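Local coordinates for tailspike protein (Siphovirus 9NA, PDB 3RIQ) that serves as the phage's receptor-binding tailspike, an endorhamnosidase that recognises Salmonella lipopolysaccharide and cleaves its O-antigen chains, at the interface of chains A and B. Sequence-based numbering; all coordinates share one arbitrary frame. Chains: chain A/B, Tailspike protein.

Contact 1: the interface of chains A and B. Residues chain A 408-411, 415; chain B 405-406, 421, 423-424, 426.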
loop_
_atom_site.group_PDB
_atom_site.type_symbol
_atom_site.label_atom_id
_atom_site.label_comp_id
_atom_site.label_asym_id
_atom_site.label_seq_id
_atom_site.Cartn_x
_atom_site.Cartn_y
_atom_site.Cartn_z
ATOM N N SER A 408 15.135 8.901 -1.123
ATOM C CA SER A 408 15.773 8.596 -2.387
ATOM C C SER A 408 15.340 9.614 -3.439
ATOM O O SER A 408 14.131 9.909 -3.546
ATOM C CB SER A 408 15.365 7.155 -2.797
ATOM O OG SER A 408 15.788 6.871 -4.104
ATOM N N CYS A 409 16.311 10.169 -4.187
ATOM C CA CYS A 409 16.011 11.107 -5.269
ATOM C C CYS A 409 16.511 10.536 -6.570
ATOM O O CYS A 409 17.730 10.315 -6.725
ATOM C CB CYS A 409 16.647 12.485 -5.021
ATOM S SG CYS A 409 16.185 13.173 -3.425
ATOM N N ALA A 410 15.605 10.283 -7.501
ATOM C CA ALA A 410 15.940 9.537 -8.728
ATOM C C ALA A 410 16.326 10.445 -9.876
ATOM O O ALA A 410 16.156 11.683 -9.829
ATOM C CB ALA A 410 14.741 8.662 -9.155
ATOM N N GLY A 411 16.876 9.820 -10.916
ATOM C CA GLY A 411 17.092 10.498 -12.194
ATOM C C GLY A 411 18.144 11.584 -12.116
ATOM O O GLY A 411 19.090 11.484 -11.319
ATOM N N LYS A 415 17.983 16.948 -6.516
ATOM C CA LYS A 415 18.155 15.960 -5.451
ATOM C C LYS A 415 18.442 16.638 -4.115
ATOM O O LYS A 415 18.863 15.981 -3.164
ATOM C CB LYS A 415 19.306 14.991 -5.777
ATOM C CG LYS A 415 19.371 14.517 -7.217
ATOM C CD LYS A 415 20.177 13.225 -7.317
ATOM C CE LYS A 415 21.082 13.258 -8.525
ATOM N NZ LYS A 415 20.322 13.755 -9.692
ATOM N N SER B 405 16.022 3.332 -9.149
ATOM C CA SER B 405 16.377 4.023 -7.902
ATOM C C SER B 405 15.811 3.239 -6.722
ATOM O O SER B 405 14.766 2.587 -6.841
ATOM C CB SER B 405 15.850 5.452 -7.906
ATOM O OG SER B 405 14.444 5.433 -7.906
ATOM N N ASN B 406 16.529 3.268 -5.594
ATOM C CA ASN B 406 16.095 2.613 -4.347
ATOM C C ASN B 406 15.850 1.123 -4.554
ATOM O O ASN B 406 14.726 0.647 -4.438
ATOM C CB ASN B 406 14.882 3.315 -3.722
ATOM C CG ASN B 406 14.534 2.751 -2.349
ATOM O OD1 ASN B 406 15.383 2.207 -1.681
ATOM N ND2 ASN B 406 13.263 2.816 -1.965
ATOM N N TYR B 421 20.928 3.527 -15.877
ATOM C CA TYR B 421 21.255 4.502 -14.838
ATOM C C TYR B 421 20.761 3.981 -13.484
ATOM O O TYR B 421 19.606 3.534 -13.379
ATOM C CB TYR B 421 20.601 5.876 -15.157
ATOM C CG TYR B 421 20.900 6.894 -14.081
ATOM C CD1 TYR B 421 22.166 7.530 -14.021
ATOM C CD2 TYR B 421 19.964 7.195 -13.087
ATOM C CE1 TYR B 421 22.467 8.448 -12.995
ATOM C CE2 TYR B 421 20.273 8.103 -12.059
ATOM C CZ TYR B 421 21.502 8.726 -12.026
ATOM O OH TYR B 421 21.788 9.596 -10.988
ATOM N N ALA B 423 20.365 5.367 -9.576
ATOM C CA ALA B 423 20.318 6.638 -8.852
ATOM C C ALA B 423 21.159 6.672 -7.583
ATOM O O ALA B 423 21.519 5.631 -7.025
ATOM C CB ALA B 423 18.858 6.968 -8.496
ATOM N N ASP B 424 21.431 7.890 -7.136
ATOM C CA ASP B 424 22.211 8.128 -5.933
ATOM C C ASP B 424 21.558 7.526 -4.678
ATOM O O ASP B 424 20.336 7.418 -4.576
ATOM C CB ASP B 424 22.380 9.646 -5.689
ATOM C CG ASP B 424 23.169 10.374 -6.787
ATOM O OD1 ASP B 424 23.599 9.770 -7.789
ATOM O OD2 ASP B 424 23.368 11.602 -6.612
ATOM N N GLN B 426 21.192 8.530 -0.762
ATOM C CA GLN B 426 21.237 9.717 0.124
ATOM C C GLN B 426 20.805 9.354 1.536
ATOM O O GLN B 426 20.060 8.371 1.755
ATOM C CB GLN B 426 20.391 10.873 -0.436
ATOM C CG GLN B 426 21.079 11.419 -1.715
ATOM C CD GLN B 426 20.265 12.466 -2.431
ATOM O OE1 GLN B 426 19.747 12.226 -3.529
ATOM N NE2 GLN B 426 20.129 13.628 -1.812
HETATM O O HOH W 1 18.901 9.591 -3.452
HETATM O O HOH W 2 19.878 10.072 -8.445
HETATM O O HOH W 3 13.263 7.437 -5.785
#
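At this seam between two right-handed beta-helix subunits of the tailspike, A:Lys415 bends across B:Gln426 and B:Asp424, crossing each side chain at about a right angle. Its CB lies 3.6 Å from the amide oxygen OE1 of B:Gln426. CG stands anti to the carbonyl carbon and carries the chain on to A:Lys415 CD, 3.6 Å from B:Asp424 OD2. Bends at chi3 (-138°) and chi4 then bring A:Lys415 CE to 3.4 Å from B:Asp424 OD2. The tip turns back to its own chain: A:Lys415 NZ donates to A:Gly411 O at 3.1 Å, from above the carbonyl plane. The ammonium makes no salt bridge with B:Asp424, as A:Lys415 NZ and B:Asp424 OD2 stay 4.8 Å apart, though the carboxylate may partly offset its charge. B:Gln426, extended beyond CG, spends NE2 on A:Lys415 O at 3.0 Å; the bond is nearly straight (168° at H) and lies in both the carbonyl and the amide planes, which fixes the turn of the amide. Its OE1 meets water 1, which also joins A:Cys409 N and B:Asp424 O. Water 2 gathers A:Cys409 O, A:Gly411 O, B:Asp424 N and the phenol OH of B:Tyr421. A:Ala410 CB rests on B:Ser405 CB at 3.6 Å, and water 3 joins the hydroxyls of A:Ser408 and B:Ser405. Largely water-bridged, the patch helps join neighbouring subunits of the trimer.

Contact 2: the interface of chains A and B. Residues chain A 35, 58, 60; chain B 12, 32, 54-56.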
loop_
_atom_site.group_PDB
_atom_site.type_symbol
_atom_site.label_atom_id
_atom_site.label_comp_id
_atom_site.label_asym_id
_atom_site.label_seq_id
_atom_site.Cartn_x
_atom_site.Cartn_y
_atom_site.Cartn_z
ATOM N N LEU A 35 -41.711 3.554 -5.363
ATOM C CA LEU A 35 -41.055 3.261 -6.643
ATOM C C LEU A 35 -41.089 4.482 -7.557
ATOM O O LEU A 35 -42.166 5.010 -7.834
ATOM C CB LEU A 35 -41.738 2.053 -7.316
ATOM C CG LEU A 35 -41.255 1.720 -8.733
ATOM C CD1 LEU A 35 -39.838 1.122 -8.640
ATOM C CD2 LEU A 35 -42.228 0.746 -9.411
ATOM N N GLU A 58 -37.036 3.324 -4.314
ATOM C CA GLU A 58 -36.426 2.517 -5.372
ATOM C C GLU A 58 -36.491 3.307 -6.667
ATOM O O GLU A 58 -37.582 3.523 -7.200
ATOM C CB GLU A 58 -37.201 1.189 -5.516
ATOM C CG GLU A 58 -36.662 0.297 -6.625
ATOM C CD GLU A 58 -35.540 -0.581 -6.167
ATOM O OE1 GLU A 58 -35.758 -1.353 -5.230
ATOM O OE2 GLU A 58 -34.457 -0.525 -6.753
ATOM N N LYS A 60 -36.117 4.015 -10.555
ATOM C CA LYS A 60 -35.980 3.401 -11.886
ATOM C C LYS A 60 -36.198 4.433 -12.979
ATOM O O LYS A 60 -36.554 4.082 -14.115
ATOM C CB LYS A 60 -36.933 2.205 -12.059
ATOM C CG LYS A 60 -36.631 1.046 -11.090
ATOM C CD LYS A 60 -37.404 -0.227 -11.392
ATOM C CE LYS A 60 -36.962 -1.348 -10.507
ATOM N NZ LYS A 60 -37.521 -2.677 -10.951
ATOM N N LYS B 12 -46.455 -3.857 -4.155
ATOM C CA LYS B 12 -45.324 -3.992 -5.070
ATOM C C LYS B 12 -45.581 -5.056 -6.151
ATOM O O LYS B 12 -45.999 -6.158 -5.832
ATOM C CB LYS B 12 -44.125 -4.441 -4.209
ATOM C CG LYS B 12 -42.848 -4.728 -4.944
ATOM C CD LYS B 12 -42.134 -3.481 -5.305
ATOM C CE LYS B 12 -40.655 -3.785 -5.712
ATOM N NZ LYS B 12 -40.037 -2.576 -6.262
ATOM N N ASP B 32 -42.105 -4.932 -12.632
ATOM C CA ASP B 32 -41.146 -4.280 -11.709
ATOM C C ASP B 32 -40.137 -5.353 -11.269
ATOM O O ASP B 32 -38.972 -5.305 -11.640
ATOM C CB ASP B 32 -41.944 -3.732 -10.539
ATOM C CG ASP B 32 -41.089 -3.082 -9.445
ATOM O OD1 ASP B 32 -39.839 -3.134 -9.505
ATOM O OD2 ASP B 32 -41.692 -2.565 -8.473
ATOM N N VAL B 54 -37.155 -2.211 -16.997
ATOM C CA VAL B 54 -36.190 -1.932 -15.924
ATOM C C VAL B 54 -36.552 -2.844 -14.750
ATOM O O VAL B 54 -37.409 -2.503 -13.903
ATOM C CB VAL B 54 -36.157 -0.428 -15.538
ATOM C CG1 VAL B 54 -35.035 -0.188 -14.537
ATOM C CG2 VAL B 54 -36.003 0.440 -16.790
ATOM N N LEU B 55 -35.939 -4.026 -14.729
ATOM C CA LEU B 55 -36.364 -5.065 -13.785
ATOM C C LEU B 55 -35.427 -5.260 -12.630
ATOM O O LEU B 55 -34.223 -5.030 -12.740
ATOM C CB LEU B 55 -36.549 -6.404 -14.521
ATOM C CG LEU B 55 -37.622 -6.411 -15.616
ATOM C CD1 LEU B 55 -37.636 -7.755 -16.314
ATOM C CD2 LEU B 55 -39.041 -6.052 -15.074
ATOM N N THR B 56 -36.004 -5.657 -11.497
ATOM C CA THR B 56 -35.237 -6.218 -10.394
ATOM C C THR B 56 -35.385 -7.717 -10.489
ATOM O O THR B 56 -36.497 -8.231 -10.323
ATOM C CB THR B 56 -35.826 -5.721 -9.070
ATOM O OG1 THR B 56 -35.863 -4.288 -9.080
ATOM C CG2 THR B 56 -34.978 -6.213 -7.881
HETATM O O HOH W 4 -38.566 -1.295 -3.654
#
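The carboxylate of B:Asp32 is gripped at both oxygens and capped on one face. Over that face come the two methyls of A:Leu35, which meets the acid tip to tip; A:Leu35 CD2 is 3.5 Å from B:Asp32 OD2. At the edges stand two lysines, one from each subunit. A:Lys60 NZ forms a salt bridge to B:Asp32 OD1 at 2.8 Å on its anti lone pair, and B:Lys12 NZ one to B:Asp32 OD2, also at 2.8 Å, on the syn lone pair. Together they fix the rotation of the carboxylate, with CG anti to the backbone N (chi1 177°), and probably keep it ionised. The second flat group, the carboxylate of A:Glu58, reaches B:Lys12 through water 4 rather than directly, with A:Glu58 OE1 and B:Lys12 NZ 4.6 Å apart. A:Lys60 runs extended beyond CG and crosses B:Asp32 and B:Thr56 at about right angles. Its NZ also donates to the hydroxyl OG1 of B:Thr56 at 3.0 Å and to the carbonyl of B:Val54, from 30° above the carbonyl plane. B:Asp32 O lies 3.1 Å from A:Lys60 NZ, behind the ammonium on the CE-NZ axis, at best a shared, bent hydrogen bond with an electrostatic contribution. This charged clasp ties the subunits together near their N-terminal ends. The aliphatic stem of A:Lys60 slides past B:Val54 in the opposite direction, with A:Lys60 CB 3.9 Å from B:Val54 CG1.

Contact 3: the interface of chains A and B. Residues chain A 407, 422-425; chain B 425-431.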
loop_
_atom_site.group_PDB
_atom_site.type_symbol
_atom_site.label_atom_id
_atom_site.label_comp_id
_atom_site.label_asym_id
_atom_site.label_seq_id
_atom_site.Cartn_x
_atom_site.Cartn_y
_atom_site.Cartn_z
ATOM N N VAL A 407 15.266 8.465 2.366
ATOM C CA VAL A 407 14.948 9.333 1.242
ATOM C C VAL A 407 15.788 8.944 0.035
ATOM O O VAL A 407 16.998 8.699 0.152
ATOM C CB VAL A 407 15.212 10.845 1.570
ATOM C CG1 VAL A 407 14.792 11.715 0.422
ATOM C CG2 VAL A 407 14.483 11.241 2.788
ATOM N N VAL A 422 18.713 14.367 9.156
ATOM C CA VAL A 422 18.672 13.296 8.168
ATOM C C VAL A 422 19.144 12.024 8.893
ATOM O O VAL A 422 20.242 12.003 9.454
ATOM C CB VAL A 422 19.610 13.618 6.958
ATOM C CG1 VAL A 422 19.728 12.433 6.040
ATOM C CG2 VAL A 422 19.114 14.848 6.167
ATOM N N ALA A 423 18.329 10.976 8.879
ATOM C CA ALA A 423 18.637 9.756 9.628
ATOM C C ALA A 423 19.733 8.898 9.010
ATOM O O ALA A 423 20.043 9.013 7.821
ATOM C CB ALA A 423 17.360 8.912 9.775
ATOM N N ASP A 424 20.279 8.022 9.841
ATOM C CA ASP A 424 21.332 7.106 9.434
ATOM C C ASP A 424 20.888 6.159 8.309
ATOM O O ASP A 424 19.717 5.797 8.195
ATOM C CB ASP A 424 21.781 6.233 10.630
ATOM C CG ASP A 424 22.411 7.026 11.785
ATOM O OD1 ASP A 424 22.512 8.267 11.744
ATOM O OD2 ASP A 424 22.829 6.355 12.762
ATOM N N ILE A 425 21.848 5.769 7.473
ATOM C CA ILE A 425 21.727 4.625 6.566
ATOM C C ILE A 425 22.316 3.391 7.249
ATOM O O ILE A 425 23.438 3.445 7.777
ATOM C CB ILE A 425 22.528 4.921 5.276
ATOM C CG1 ILE A 425 21.863 6.086 4.512
ATOM C CG2 ILE A 425 22.669 3.676 4.405
ATOM C CD1 ILE A 425 22.704 6.614 3.363
ATOM N N ILE B 425 22.400 7.130 -3.725
ATOM C CA ILE B 425 22.001 6.860 -2.342
ATOM C C ILE B 425 22.221 8.123 -1.511
ATOM O O ILE B 425 23.302 8.729 -1.570
ATOM C CB ILE B 425 22.884 5.722 -1.778
ATOM C CG1 ILE B 425 22.574 4.409 -2.528
ATOM C CG2 ILE B 425 22.709 5.572 -0.270
ATOM C CD1 ILE B 425 23.554 3.291 -2.220
ATOM N N GLN B 426 21.192 8.530 -0.762
ATOM C CA GLN B 426 21.237 9.717 0.124
ATOM C C GLN B 426 20.805 9.354 1.536
ATOM O O GLN B 426 20.060 8.371 1.755
ATOM C CB GLN B 426 20.391 10.873 -0.436
ATOM C CG GLN B 426 21.079 11.419 -1.715
ATOM C CD GLN B 426 20.265 12.466 -2.431
ATOM O OE1 GLN B 426 19.747 12.226 -3.529
ATOM N NE2 GLN B 426 20.129 13.628 -1.812
ATOM N N GLY B 427 21.274 10.141 2.493
ATOM C CA GLY B 427 20.994 9.874 3.913
ATOM C C GLY B 427 22.040 10.544 4.778
ATOM O O GLY B 427 22.714 11.476 4.332
ATOM N N GLY B 428 22.111 10.110 6.030
ATOM C CA GLY B 428 23.025 10.709 7.021
ATOM C C GLY B 428 24.248 9.846 7.303
ATOM O O GLY B 428 24.879 9.349 6.382
ATOM N N ASN B 429 24.583 9.665 8.577
ATOM C CA ASN B 429 25.707 8.789 8.925
ATOM C C ASN B 429 25.437 7.402 8.390
ATOM O O ASN B 429 24.277 6.984 8.292
ATOM C CB ASN B 429 25.881 8.689 10.425
ATOM C CG ASN B 429 26.441 9.939 11.012
ATOM O OD1 ASN B 429 27.376 10.502 10.501
ATOM N ND2 ASN B 429 25.871 10.370 12.117
ATOM N N ILE B 430 26.492 6.691 8.028
ATOM C CA ILE B 430 26.348 5.335 7.510
ATOM C C ILE B 430 26.859 4.356 8.573
ATOM O O ILE B 430 28.007 4.496 9.025
ATOM C CB ILE B 430 27.113 5.147 6.206
ATOM C CG1 ILE B 430 26.625 6.117 5.134
ATOM C CG2 ILE B 430 26.966 3.733 5.715
ATOM C CD1 ILE B 430 27.566 6.264 3.941
ATOM N N ASN B 431 26.016 3.398 8.976
ATOM C CA ASN B 431 26.338 2.448 10.028
ATOM C C ASN B 431 25.963 1.049 9.543
ATOM O O ASN B 431 24.784 0.651 9.593
ATOM C CB ASN B 431 25.592 2.808 11.316
ATOM C CG ASN B 431 25.469 1.621 12.306
ATOM O OD1 ASN B 431 26.314 0.714 12.333
ATOM N ND2 ASN B 431 24.395 1.636 13.116
HETATM O O HOH W 5 22.400 10.554 10.412
HETATM O O HOH W 6 22.483 3.812 13.159
HETATM O O HOH W 7 18.736 6.926 -0.867
#
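In this strand-pairing interface between tailspike subunits, A:Asp424 and B:Asn429 lie side by side and point the same way, their carboxylate and amide planes turned 68° apart. The touch is alongside: A:Asp424 OD1 sits 3.6 Å from B:Asn429 CB, and the amide nitrogen makes no close bond to the acid. Waters take up the carboxylate instead. Water 5 links OD1 to B:Asn429 N and A:Val422 O, while water 6 joins OD2 to the amide ND2 of B:Asn431. Next to this pair A:Ile425 N donates to B:Asn429 O at 2.8 Å, and B:Asn431 N returns a bond to A:Ile425 O, also at 2.8 Å, almost along the C=O axis (177°). B:Gly428 N reaches A:Ala423 O less directly, from above the carbonyl plane. The parallel bridge of A:Ile425 with B:Ile430 joins strand 425-427 of one chain to strand 430-433 of the other, as expected where tailspike subunits interdigitate. A:Ile425, with CG1 anti to the carbonyl carbon, lays its CD1 tip over the backbone of B:Gly427 and onto B:Ile425 CG2, 3.8 Å away. A:Val422 CG1, anti to the backbone N (chi1 172°), lies against the peptide joining B:Gly427 and B:Gly428, 3.3 Å from B:Gly428 N.

Contact 4: the interface of chains A and B. Residues chain A 461, 464-469; chain B 446, 449-452, 481.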
loop_
_atom_site.group_PDB
_atom_site.type_symbol
_atom_site.label_atom_id
_atom_site.label_comp_id
_atom_site.label_asym_id
_atom_site.label_seq_id
_atom_site.Cartn_x
_atom_site.Cartn_y
_atom_site.Cartn_z
ATOM N N CYS A 461 37.538 4.665 -12.993
ATOM C CA CYS A 461 37.913 3.566 -13.882
ATOM C C CYS A 461 38.598 4.095 -15.124
ATOM O O CYS A 461 38.016 4.871 -15.880
ATOM C CB CYS A 461 36.681 2.754 -14.284
ATOM S SG CYS A 461 37.093 1.381 -15.423
ATOM N N ALA A 464 38.081 0.031 -18.799
ATOM C CA ALA A 464 36.816 -0.661 -18.554
ATOM C C ALA A 464 36.781 -1.848 -19.490
ATOM O O ALA A 464 36.116 -1.805 -20.531
ATOM C CB ALA A 464 35.620 0.267 -18.850
ATOM N N SER A 465 37.570 -2.870 -19.190
ATOM C CA SER A 465 37.547 -4.105 -19.962
ATOM C C SER A 465 37.266 -5.199 -18.964
ATOM O O SER A 465 37.980 -5.305 -17.955
ATOM C CB SER A 465 38.907 -4.386 -20.604
ATOM O OG SER A 465 39.305 -3.354 -21.482
ATOM N N PRO A 466 36.243 -6.023 -19.229
ATOM C CA PRO A 466 35.874 -7.024 -18.232
ATOM C C PRO A 466 37.031 -7.978 -17.917
ATOM O O PRO A 466 37.633 -8.569 -18.824
ATOM C CB PRO A 466 34.669 -7.753 -18.870
ATOM C CG PRO A 466 34.766 -7.463 -20.304
ATOM C CD PRO A 466 35.395 -6.098 -20.433
ATOM N N GLY A 467 37.337 -8.101 -16.633
ATOM C CA GLY A 467 38.448 -8.930 -16.161
ATOM C C GLY A 467 39.821 -8.328 -16.378
ATOM O O GLY A 467 40.835 -8.960 -16.031
ATOM N N ASN A 468 39.866 -7.132 -16.971
ATOM C CA ASN A 468 41.118 -6.419 -17.228
ATOM C C ASN A 468 41.029 -4.948 -16.844
ATOM O O ASN A 468 41.615 -4.097 -17.513
ATOM C CB ASN A 468 41.530 -6.551 -18.717
ATOM C CG ASN A 468 43.003 -6.225 -18.943
ATOM O OD1 ASN A 468 43.859 -6.612 -18.144
ATOM N ND2 ASN A 468 43.298 -5.485 -20.017
ATOM N N GLU A 469 40.291 -4.669 -15.757
ATOM C CA GLU A 469 40.003 -3.322 -15.321
ATOM C C GLU A 469 41.234 -2.621 -14.719
ATOM O O GLU A 469 42.122 -3.274 -14.116
ATOM C CB GLU A 469 38.902 -3.362 -14.263
ATOM C CG GLU A 469 37.583 -4.000 -14.740
ATOM C CD GLU A 469 37.483 -5.527 -14.534
ATOM O OE1 GLU A 469 38.478 -6.217 -14.143
ATOM O OE2 GLU A 469 36.370 -6.031 -14.779
ATOM N N ALA B 446 31.794 2.541 -14.605
ATOM C CA ALA B 446 31.841 1.881 -15.916
ATOM C C ALA B 446 31.104 0.539 -15.846
ATOM O O ALA B 446 31.624 -0.496 -16.280
ATOM C CB ALA B 446 33.311 1.691 -16.390
ATOM N N GLY B 449 30.729 -2.094 -18.665
ATOM C CA GLY B 449 31.909 -2.745 -19.245
ATOM C C GLY B 449 32.908 -3.263 -18.238
ATOM O O GLY B 449 34.068 -3.540 -18.602
ATOM N N THR B 450 32.505 -3.376 -16.977
ATOM C CA THR B 450 33.392 -3.954 -15.962
ATOM C C THR B 450 32.717 -5.122 -15.251
ATOM O O THR B 450 31.475 -5.146 -15.121
ATOM C CB THR B 450 33.855 -2.883 -14.897
ATOM O OG1 THR B 450 32.715 -2.326 -14.222
ATOM C CG2 THR B 450 34.652 -1.752 -15.555
ATOM N N ILE B 451 33.522 -6.070 -14.781
ATOM C CA ILE B 451 33.089 -7.152 -13.905
ATOM C C ILE B 451 33.481 -6.819 -12.451
ATOM O O ILE B 451 32.710 -7.052 -11.524
ATOM C CB ILE B 451 33.784 -8.514 -14.303
ATOM C CG1 ILE B 451 33.364 -8.967 -15.706
ATOM C CG2 ILE B 451 33.519 -9.611 -13.268
ATOM C CD1 ILE B 451 31.888 -9.003 -15.929
ATOM N N ASN B 452 34.701 -6.303 -12.263
ATOM C CA ASN B 452 35.273 -6.069 -10.942
ATOM C C ASN B 452 35.194 -4.607 -10.521
ATOM O O ASN B 452 35.186 -3.709 -11.376
ATOM C CB ASN B 452 36.753 -6.512 -10.932
ATOM C CG ASN B 452 36.925 -7.963 -11.319
ATOM O OD1 ASN B 452 37.554 -8.280 -12.353
ATOM N ND2 ASN B 452 36.344 -8.859 -10.523
ATOM N N GLY B 481 42.841 -6.182 -13.989
ATOM C CA GLY B 481 41.860 -7.074 -13.392
ATOM C C GLY B 481 42.202 -7.609 -12.012
ATOM O O GLY B 481 41.428 -8.377 -11.443
#
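Backbone N-H groups from both chains converge on one acid in a loop that turns at A:Gly467 with positive phi (75°). This is a subunit seam of the P22-type tailspike trimer. The acid is A:Glu469, its CG anti to the carbonyl carbon and its chain bent at chi2 (89°), which swings the carboxylate back to its own loop. A:Glu469 OE2 is gripped from both faces and in between: A:Gly467 N comes onto one face at 2.9 Å, B:Asn452 N onto the other at 3.0 Å, and B:Ile451 N onto the anti lone pair at 2.8 Å. The main-chain oxygen of A:Glu469 takes B:Gly481 N on a lone pair. The other branch is strained: A:Glu469 OE1 faces B:Asn452 OD1 at 2.9 Å, two acceptors as modelled, with amide and carboxylate planes 74° apart. A turned-over amide or a protonated acid would relieve the clash, but neither is seen directly. The aliphatic part of A:Glu469 crosses B:Thr450 obliquely, CG against the methyl CG2. B:Thr450 OG1, in the crowded position between backbone N and carbonyl carbon, bonds B:Ala446 O at 3.0 Å, so its methyl faces A:Glu469 and A:Ala464. A:Pro466 CB packs on B:Ile451 CG1 at 3.6 Å, and A:Ala464 CB on B:Ala446 CB at 3.7 Å.

Contacts 1 and 3 are neighbours, their C-alpha centres about 13 Å apart, and share B:Gln426 of strand 425-427. Strand 407-409 of chain A also serves both, giving A:Ser408 and A:Cys409 to contact 1 and A:Val407 to contact 3. Residues 423 and 424 act from chain B in contact 1 and from chain A in contact 3, so one stretch serves both faces of a subunit. Contact 4 lies about 24 Å from contact 1 and 29 Å from contact 3, farther toward the C-terminal end. Contact 2 stands near the N-terminal end, about 58, 63 and 75 Å from contacts 1, 3 and 4. Repeated in a trimer, the four pin the subunits along much of their length.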